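Local structure of probable ATP-dependent kinase TDA10 (Saccharomyces cerevisiae, 1ODF) at residues Gly219-Gln224 with Glu239-Phe244; Ala68-Phe73 with Gly100-Lys105. The protein is a probable ATP-dependent kinase whose substrate is not yet known and whose structure closely resembles that of bacterial pantothenate kinase. One frame throughout, in Å; residues are numbered along the deposited sequence.

Overall arrangement
Both contacts belong to a P-loop kinase fold, in which a predicted ATP-binding loop, Gly38 to Ser45, follows strand 32-37 of a mixed, largely parallel sheet. Contact 2 is buried, with its centre about 10 Å from that of the chain, and lies where edge strand 65-69 runs into a short 3-10 turn. Contact 1 pairs two helices near the surface, its centre about 20 Å from that of the chain. The centres of the two contacts are about 23 Å apart and their nearest atoms about 9 Å, so they do not touch. Each has a side chain near the presumed nucleotide site: those of Phe244 and Asp71 lie about 4 Å and 7 Å from that of Gln40, and each is about 4 Å from bound sulfate.

Contact 1 of 2, residues Gly219-Gln224 with Glu239-Phe244; sequences GWRLQQ and EQVHAF
Arg221 and Phe244 meet across a helical hairpin, in which helix 216-232 turns back through a short loop into helix 238-246. The local axes approach to 9.9 Å with 136° between their N-to-C directions, about midway between perpendicular and antiparallel. The evidence for a cation-pi interaction is positional: Arg221 CZ lies 4.7 Å from the Phe244 ring centroid and only 25° off the ring normal, hence over the face. The guanidinium does not lie flat on the ring, because the two planes are 69° apart; NH2 leads, coming 3.1 Å from CE2. A bend at chi2 sets Arg221 CD to one side of the extended path. The Phe244 side chain is also about 4 Å from that of Gln40 in the predicted ATP-binding loop, so this surface contact probably borders the nucleotide site.

Apolar packing fills the space nearer the backbones, where Leu222 and Val241 have the closest CA atoms, 6.5 Å apart. Val241 packs through one methyl, CG1, which touches Arg221 CG at 3.8 Å and also reaches Leu222 CD2. Met236, in the connecting loop, touches the side chains of Arg221, Val241 and Phe244. The aromatic end of the contact continues to Tyr248, whose ring meets that of Phe244 at an oblique tilt.

At the exposed margin His242, its ring stacked with Tyr218, places CE1 4.2 Å from Leu222 CD1.

Contact 2 of 2, residues Ala68-Phe73 with Gly100-Lys105; sequences ASIDDF and GTHDMK
The turn that ends edge strand 65-69 meets the loop leading into helix 104-114 mainly through His102, whose imidazole is held at its edge and over one face. At the edge, NE2 donates to Asp71 OD2 over 2.9 Å with an N-H...O angle of 156°. The carboxylate and ring planes are only 10° apart, and the oxygen accepts through its anti lone pair, which makes this a nearly coplanar His-carboxylate hydrogen bond. Over the face, Ile70 CG1 makes a CH-pi contact 4.0 Å from the ring centroid. CG1, anti to the backbone N, stands above the NE2-CD2 side of the ring.

Between strand and loop the chain makes a short 3-10 segment, 70-72, opened by an ST turn in which Ser69 OG accepts from Asp71 N at 3.1 Å. The Asp71 side chain is about 4 Å from a bound sulfate and about 7 Å from that of Gln40 in the predicted ATP-binding loop, consistent with a place beside the active site. His102 ND1 is hydrogen-bonded to Tyr192 OH, and the ring also stacks with Tyr74. An alanine in place of His102 would probably leave Asp71 OD2 and Tyr192 OH without this imidazole partner and open a gap beside Ile70 CG1.

The backbones are tied one residue further on, where Asp103 N donates to Phe73 O over 2.7 Å, at a nearly straight 175°. Asp103 is the N-cap of helix 104-114: its OD2 accepts from Leu106 N, while OD1 forms a salt bridge with Arg142.

Contact 1 of 2, residues Gly219-Gln224 with Glu239-Phe244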
loop_
_atom_site.group_PDB
_atom_site.type_symbol
_atom_site.label_atom_id
_atom_site.label_comp_id
_atom_site.label_asym_id
_atom_site.label_seq_id
_atom_site.Cartn_x
_atom_site.Cartn_y
_atom_site.Cartn_z
ATOM N N GLY A 219 -9.274 3.304 -16.709
ATOM C CA GLY A 219 -8.503 3.986 -17.728
ATOM C C GLY A 219 -7.012 3.765 -17.595
ATOM O O GLY A 219 -6.354 3.355 -18.549
ATOM N N TRP A 220 -6.475 4.027 -16.407
ATOM C CA TRP A 220 -5.049 3.865 -16.165
ATOM C C TRP A 220 -4.530 2.456 -16.445
ATOM O O TRP A 220 -3.414 2.289 -16.930
ATOM C CB TRP A 220 -4.712 4.258 -14.728
ATOM C CG TRP A 220 -5.014 5.690 -14.402
ATOM C CD1 TRP A 220 -4.989 6.749 -15.264
ATOM C CD2 TRP A 220 -5.311 6.234 -13.110
ATOM N NE1 TRP A 220 -5.245 7.918 -14.589
ATOM C CE2 TRP A 220 -5.446 7.631 -13.265
ATOM C CE3 TRP A 220 -5.472 5.676 -11.835
ATOM C CZ2 TRP A 220 -5.735 8.481 -12.193
ATOM C CZ3 TRP A 220 -5.761 6.523 -10.768
ATOM C CH2 TRP A 220 -5.889 7.910 -10.957
ATOM N N ARG A 221 -5.326 1.438 -16.141
ATOM C CA ARG A 221 -4.872 0.078 -16.395
ATOM C C ARG A 221 -5.050 -0.318 -17.865
ATOM O O ARG A 221 -4.299 -1.147 -18.384
ATOM C CB ARG A 221 -5.597 -0.919 -15.489
ATOM C CG ARG A 221 -5.000 -2.323 -15.561
ATOM C CD ARG A 221 -3.485 -2.288 -15.324
ATOM N NE ARG A 221 -2.830 -3.515 -15.774
ATOM C CZ ARG A 221 -2.669 -4.606 -15.030
ATOM N NH1 ARG A 221 -2.065 -5.671 -15.541
ATOM N NH2 ARG A 221 -3.087 -4.628 -13.772
ATOM N N LEU A 222 -6.039 0.272 -18.533
ATOM C CA LEU A 222 -6.276 -0.010 -19.946
ATOM C C LEU A 222 -5.085 0.518 -20.732
ATOM O O LEU A 222 -4.626 -0.111 -21.688
ATOM C CB LEU A 222 -7.558 0.677 -20.433
ATOM C CG LEU A 222 -8.879 -0.038 -20.130
ATOM C CD1 LEU A 222 -10.037 0.951 -20.196
ATOM C CD2 LEU A 222 -9.078 -1.186 -21.112
ATOM N N GLN A 223 -4.587 1.677 -20.314
ATOM C CA GLN A 223 -3.444 2.292 -20.963
ATOM C C GLN A 223 -2.229 1.390 -20.810
ATOM O O GLN A 223 -1.604 1.003 -21.797
ATOM C CB GLN A 223 -3.150 3.655 -20.337
ATOM C CG GLN A 223 -1.806 4.251 -20.749
ATOM C CD GLN A 223 -1.345 5.377 -19.829
ATOM O OE1 GLN A 223 -0.205 5.846 -19.925
ATOM N NE2 GLN A 223 -2.229 5.818 -18.933
ATOM N N GLN A 224 -1.909 1.057 -19.563
ATOM C CA GLN A 224 -0.760 0.216 -19.243
ATOM C C GLN A 224 -0.716 -1.074 -20.069
ATOM O O GLN A 224 0.323 -1.433 -20.626
ATOM C CB GLN A 224 -0.775 -0.126 -17.748
ATOM C CG GLN A 224 0.489 -0.809 -17.248
ATOM C CD GLN A 224 0.421 -1.180 -15.769
ATOM O OE1 GLN A 224 -0.342 -2.061 -15.363
ATOM N NE2 GLN A 224 1.225 -0.504 -14.957
ATOM N N GLU A 239 -11.747 -6.577 -22.018
ATOM C CA GLU A 239 -12.740 -7.266 -21.206
ATOM C C GLU A 239 -12.087 -7.833 -19.949
ATOM O O GLU A 239 -12.651 -7.761 -18.854
ATOM C CB GLU A 239 -13.395 -8.395 -22.014
ATOM C CG GLU A 239 -14.450 -9.203 -21.252
ATOM C CD GLU A 239 -15.250 -10.138 -22.155
ATOM O OE1 GLU A 239 -14.635 -10.943 -22.884
ATOM O OE2 GLU A 239 -16.500 -10.074 -22.133
ATOM N N GLN A 240 -10.893 -8.394 -20.115
ATOM C CA GLN A 240 -10.162 -8.984 -19.001
ATOM C C GLN A 240 -9.650 -7.904 -18.065
ATOM O O GLN A 240 -9.636 -8.085 -16.848
ATOM C CB GLN A 240 -8.982 -9.813 -19.507
ATOM C CG GLN A 240 -9.367 -10.902 -20.478
ATOM C CD GLN A 240 -8.218 -11.837 -20.771
ATOM O OE1 GLN A 240 -7.095 -11.397 -21.033
ATOM N NE2 GLN A 240 -8.489 -13.138 -20.734
ATOM N N VAL A 241 -9.215 -6.787 -18.640
ATOM C CA VAL A 241 -8.715 -5.686 -17.832
ATOM C C VAL A 241 -9.863 -5.198 -16.961
ATOM O O VAL A 241 -9.662 -4.837 -15.804
ATOM C CB VAL A 241 -8.178 -4.533 -18.711
ATOM C CG1 VAL A 241 -7.830 -3.329 -17.852
ATOM C CG2 VAL A 241 -6.943 -4.999 -19.456
ATOM N N HIS A 242 -11.070 -5.202 -17.512
ATOM C CA HIS A 242 -12.228 -4.776 -16.744
ATOM C C HIS A 242 -12.492 -5.776 -15.638
ATOM O O HIS A 242 -12.818 -5.404 -14.515
ATOM C CB HIS A 242 -13.469 -4.650 -17.631
ATOM C CG HIS A 242 -13.714 -3.255 -18.108
ATOM N ND1 HIS A 242 -12.931 -2.649 -19.068
ATOM C CD2 HIS A 242 -14.603 -2.319 -17.700
ATOM C CE1 HIS A 242 -13.325 -1.398 -19.229
ATOM N NE2 HIS A 242 -14.337 -1.172 -18.410
ATOM N N ALA A 243 -12.344 -7.052 -15.968
ATOM C CA ALA A 243 -12.566 -8.114 -15.004
ATOM C C ALA A 243 -11.525 -8.003 -13.896
ATOM O O ALA A 243 -11.821 -8.243 -12.724
ATOM C CB ALA A 243 -12.468 -9.479 -15.695
ATOM N N PHE A 244 -10.309 -7.635 -14.280
ATOM C CA PHE A 244 -9.223 -7.479 -13.325
ATOM C C PHE A 244 -9.551 -6.361 -12.342
ATOM O O PHE A 244 -9.551 -6.578 -11.131
ATOM C CB PHE A 244 -7.908 -7.144 -14.040
ATOM C CG PHE A 244 -6.751 -6.912 -13.099
ATOM C CD1 PHE A 244 -6.052 -7.986 -12.548
ATOM C CD2 PHE A 244 -6.386 -5.616 -12.724
ATOM C CE1 PHE A 244 -5.006 -7.772 -11.635
ATOM C CE2 PHE A 244 -5.349 -5.397 -11.815
ATOM C CZ PHE A 244 -4.659 -6.480 -11.270
#

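Contact 2 of 2, residues Ala68-Phe73 with Gly100-Lys105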
loop_
_atom_site.group_PDB
_atom_site.type_symbol
_atom_site.label_atom_id
_atom_site.label_comp_id
_atom_site.label_asym_id
_atom_site.label_seq_id
_atom_site.Cartn_x
_atom_site.Cartn_y
_atom_site.Cartn_z
ATOM N N ALA A 68 9.474 -0.864 1.524
ATOM C CA ALA A 68 8.779 -2.072 1.134
ATOM C C ALA A 68 7.406 -1.760 0.555
ATOM O O ALA A 68 6.771 -0.774 0.919
ATOM C CB ALA A 68 8.635 -3.015 2.333
ATOM N N SER A 69 6.985 -2.592 -0.387
ATOM C CA SER A 69 5.656 -2.488 -0.966
ATOM C C SER A 69 4.918 -3.572 -0.199
ATOM O O SER A 69 5.497 -4.613 0.113
ATOM C CB SER A 69 5.664 -2.848 -2.450
ATOM O OG SER A 69 4.386 -3.328 -2.846
ATOM N N ILE A 70 3.662 -3.338 0.137
ATOM C CA ILE A 70 2.926 -4.365 0.857
ATOM C C ILE A 70 2.924 -5.675 0.054
ATOM O O ILE A 70 2.887 -6.762 0.629
ATOM C CB ILE A 70 1.462 -3.914 1.152
ATOM C CG1 ILE A 70 0.736 -4.981 1.978
ATOM C CG2 ILE A 70 0.724 -3.633 -0.148
ATOM C CD1 ILE A 70 1.309 -5.184 3.378
ATOM N N ASP A 71 2.997 -5.583 -1.270
ATOM C CA ASP A 71 2.989 -6.794 -2.087
ATOM C C ASP A 71 4.261 -7.635 -1.962
ATOM O O ASP A 71 4.297 -8.789 -2.390
ATOM C CB ASP A 71 2.693 -6.443 -3.536
ATOM C CG ASP A 71 1.245 -6.040 -3.738
ATOM O OD1 ASP A 71 0.933 -5.428 -4.782
ATOM O OD2 ASP A 71 0.414 -6.343 -2.849
ATOM N N ASP A 72 5.293 -7.058 -1.357
ATOM C CA ASP A 72 6.529 -7.782 -1.120
ATOM C C ASP A 72 6.186 -8.938 -0.178
ATOM O O ASP A 72 6.909 -9.937 -0.110
ATOM C CB ASP A 72 7.559 -6.894 -0.413
ATOM C CG ASP A 72 8.178 -5.857 -1.323
ATOM O OD1 ASP A 72 7.915 -5.888 -2.545
ATOM O OD2 ASP A 72 8.947 -5.015 -0.803
ATOM N N PHE A 73 5.082 -8.786 0.552
ATOM C CA PHE A 73 4.647 -9.792 1.517
ATOM C C PHE A 73 3.546 -10.728 1.041
ATOM O O PHE A 73 2.842 -11.317 1.862
ATOM C CB PHE A 73 4.193 -9.122 2.825
ATOM C CG PHE A 73 5.313 -8.538 3.633
ATOM C CD1 PHE A 73 5.876 -7.311 3.289
ATOM C CD2 PHE A 73 5.821 -9.223 4.734
ATOM C CE1 PHE A 73 6.933 -6.773 4.034
ATOM C CE2 PHE A 73 6.878 -8.697 5.484
ATOM C CZ PHE A 73 7.432 -7.470 5.130
ATOM N N GLY A 100 -5.807 -10.232 2.402
ATOM C CA GLY A 100 -6.042 -11.620 2.751
ATOM C C GLY A 100 -5.101 -12.504 1.958
ATOM O O GLY A 100 -4.927 -13.679 2.274
ATOM N N THR A 101 -4.486 -11.932 0.925
ATOM C CA THR A 101 -3.550 -12.668 0.086
ATOM C C THR A 101 -2.101 -12.381 0.474
ATOM O O THR A 101 -1.173 -12.701 -0.278
ATOM C CB THR A 101 -3.742 -12.328 -1.415
ATOM O OG1 THR A 101 -3.489 -10.933 -1.633
ATOM C CG2 THR A 101 -5.161 -12.669 -1.860
ATOM N N HIS A 102 -1.909 -11.770 1.641
ATOM C CA HIS A 102 -0.565 -11.476 2.121
ATOM C C HIS A 102 -0.214 -12.331 3.336
ATOM O O HIS A 102 -1.088 -12.776 4.074
ATOM C CB HIS A 102 -0.420 -9.994 2.491
ATOM C CG HIS A 102 -0.506 -9.069 1.322
ATOM N ND1 HIS A 102 -1.698 -8.545 0.870
ATOM C CD2 HIS A 102 0.455 -8.591 0.495
ATOM C CE1 HIS A 102 -1.467 -7.781 -0.180
ATOM N NE2 HIS A 102 -0.169 -7.793 -0.429
ATOM N N ASP A 103 1.081 -12.545 3.540
ATOM C CA ASP A 103 1.565 -13.344 4.657
ATOM C C ASP A 103 1.662 -12.487 5.921
ATOM O O ASP A 103 2.686 -11.851 6.176
ATOM C CB ASP A 103 2.931 -13.932 4.295
ATOM C CG ASP A 103 3.380 -15.001 5.266
ATOM O OD1 ASP A 103 4.337 -15.728 4.932
ATOM O OD2 ASP A 103 2.779 -15.109 6.358
ATOM N N MET A 104 0.592 -12.484 6.711
ATOM C CA MET A 104 0.536 -11.682 7.931
ATOM C C MET A 104 1.484 -12.153 9.017
ATOM O O MET A 104 2.052 -11.337 9.745
ATOM C CB MET A 104 -0.888 -11.656 8.489
ATOM C CG MET A 104 -1.934 -11.233 7.473
ATOM S SD MET A 104 -1.408 -9.777 6.540
ATOM C CE MET A 104 -1.469 -8.502 7.835
ATOM N N LYS A 105 1.655 -13.466 9.132
ATOM C CA LYS A 105 2.542 -14.013 10.151
ATOM C C LYS A 105 3.941 -13.477 9.929
ATOM O O LYS A 105 4.622 -13.067 10.874
ATOM C CB LYS A 105 2.551 -15.544 10.094
ATOM C CG LYS A 105 2.327 -16.212 11.451
ATOM C CD LYS A 105 1.076 -15.654 12.137
ATOM C CE LYS A 105 0.771 -16.356 13.459
ATOM N NZ LYS A 105 0.337 -17.775 13.268
#